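PDB 6IA5: phage-like element PBSX protein XepA from Bacillus subtilis, which belongs to a prophage lytic cassette and assembles into a pentamer that probably binds the cytoplasmic membrane, although it does not seem to take part in host cell lysis. Local coordinates for the interface of chains A and B. Residues are numbered along the deposited sequence; one frame, centred on the assembly and turned at random. Chains: chain A/B, Phage-like element PBSX protein XepA.

The interface of chains A and B. Residues chain A 34, 38-40, 138; chain B 63-66, 141-142.
The methyl of A:Ala40 against B:Leu66 is the apolar centre of this patch, beside a short antiparallel beta bridge (A:Val39 with B:Val65) between the segment that follows 3-10 helix 36-38 of chain A and a loop of chain B, part of a subunit interface in the XepA pentamer. The methyl CB of A:Ala40 lies 3.9 Å from CD2 of B:Leu66, touching one branch of the isobutyl group. That leucine carries CG anti to its backbone N (chi1 -154°), so its side chain runs alongside the alanine. A second small apolar patch is mostly backbone: CA of A:Gly38 packs 3.5 Å from CA of B:Gly142, and the side-chain methyl CB of B:Ala141 approaches the same A:Gly38 carbon. Hydrogen bonds between the residues flanking the bridged valines frame the bridge. B:Leu66 N donates to A:Gly38 O at 2.8 Å, meeting the carbonyl nearly along its C=O axis (165°). The return bond, A:Ala40 N to B:Ala64 O, is equally short at 2.8 Å, but here the donor stands above the carbonyl plane, 43° out of it. CG1 of A:Val39, anti to its own backbone N, reaches the B:Ala64 carbonyl as well, 3.3 Å from its O. In B:Val65, CG1 is likewise anti to N and turned toward the carbonyl of A:Gly38. Behind the bridge, the hydroxyl OG of A:Ser138, from strand 133-140, donates to A:Val39 O at 2.7 Å from above the carbonyl plane; this second-shell bond ties the A segment to a strand of its own chain and probably helps hold it in place for pairing. At the polar rim the chains meet through water: A:Ser34 OG, near the end of strand 28-35, lies 3.1 Å from water 1, which in turn sits 2.5 Å from B:Ala141 O.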
loop_
_atom_site.group_PDB
_atom_site.type_symbol
_atom_site.label_atom_id
_atom_site.label_comp_id
_atom_site.label_asym_id
_atom_site.label_seq_id
_atom_site.Cartn_x
_atom_site.Cartn_y
_atom_site.Cartn_z
ATOM N N SER A 34 0.475 -11.662 -28.563
ATOM C CA SER A 34 1.487 -10.900 -27.855
ATOM C C SER A 34 1.210 -9.435 -28.127
ATOM O O SER A 34 1.041 -9.038 -29.291
ATOM C CB SER A 34 2.904 -11.214 -28.303
ATOM O OG SER A 34 3.819 -10.291 -27.693
ATOM N N GLY A 38 6.116 -6.712 -27.385
ATOM C CA GLY A 38 6.950 -7.905 -27.374
ATOM C C GLY A 38 7.609 -8.193 -28.733
ATOM O O GLY A 38 8.469 -9.070 -28.828
ATOM N N VAL A 39 7.216 -7.430 -29.775
ATOM C CA VAL A 39 7.775 -7.585 -31.117
ATOM C C VAL A 39 8.994 -6.661 -31.233
ATOM O O VAL A 39 9.040 -5.614 -30.596
ATOM C CB VAL A 39 6.704 -7.268 -32.191
ATOM C CG1 VAL A 39 7.245 -7.344 -33.627
ATOM C CG2 VAL A 39 5.502 -8.181 -32.046
ATOM N N ALA A 40 9.988 -7.052 -32.035
ATOM C CA ALA A 40 11.129 -6.182 -32.273
ATOM C C ALA A 40 11.425 -6.118 -33.775
ATOM O O ALA A 40 11.110 -7.040 -34.534
ATOM C CB ALA A 40 12.343 -6.666 -31.493
ATOM N N SER A 138 11.978 -2.257 -30.001
ATOM C CA SER A 138 10.568 -2.559 -29.733
ATOM C C SER A 138 9.847 -1.255 -29.417
ATOM O O SER A 138 10.446 -0.356 -28.845
ATOM C CB SER A 138 10.402 -3.529 -28.572
ATOM O OG SER A 138 10.953 -4.800 -28.903
ATOM N N GLY B 63 15.130 -11.402 -32.022
ATOM C CA GLY B 63 14.359 -11.858 -33.157
ATOM C C GLY B 63 13.122 -10.984 -33.291
ATOM O O GLY B 63 12.992 -9.988 -32.579
ATOM N N ALA B 64 12.189 -11.448 -34.118
ATOM C CA ALA B 64 10.927 -10.766 -34.346
ATOM C C ALA B 64 10.144 -10.670 -33.034
ATOM O O ALA B 64 9.454 -9.692 -32.793
ATOM C CB ALA B 64 10.157 -11.482 -35.426
ATOM N N VAL B 65 10.258 -11.701 -32.195
ATOM C CA VAL B 65 9.672 -11.674 -30.864
ATOM C C VAL B 65 10.823 -11.583 -29.873
ATOM O O VAL B 65 11.680 -12.460 -29.834
ATOM C CB VAL B 65 8.815 -12.924 -30.610
ATOM C CG1 VAL B 65 8.224 -12.898 -29.196
ATOM C CG2 VAL B 65 7.696 -13.016 -31.655
ATOM N N LEU B 66 10.864 -10.507 -29.083
ATOM C CA LEU B 66 12.011 -10.322 -28.201
ATOM C C LEU B 66 11.759 -11.025 -26.857
ATOM O O LEU B 66 10.995 -10.551 -26.020
ATOM C CB LEU B 66 12.220 -8.807 -28.058
ATOM C CG LEU B 66 13.635 -8.350 -27.717
ATOM C CD1 LEU B 66 14.183 -8.984 -26.441
ATOM C CD2 LEU B 66 14.605 -8.506 -28.882
ATOM N N ALA B 141 7.225 -12.164 -23.449
ATOM C CA ALA B 141 7.809 -11.002 -24.094
ATOM C C ALA B 141 6.897 -9.809 -23.821
ATOM O O ALA B 141 5.690 -9.984 -23.646
ATOM C CB ALA B 141 7.857 -11.243 -25.605
ATOM N N GLY B 142 7.474 -8.601 -23.879
ATOM C CA GLY B 142 6.662 -7.389 -23.908
ATOM C C GLY B 142 6.186 -6.961 -22.512
ATOM O O GLY B 142 6.465 -7.620 -21.500
HETATM O O HOH W 1 3.428 -10.178 -24.657
#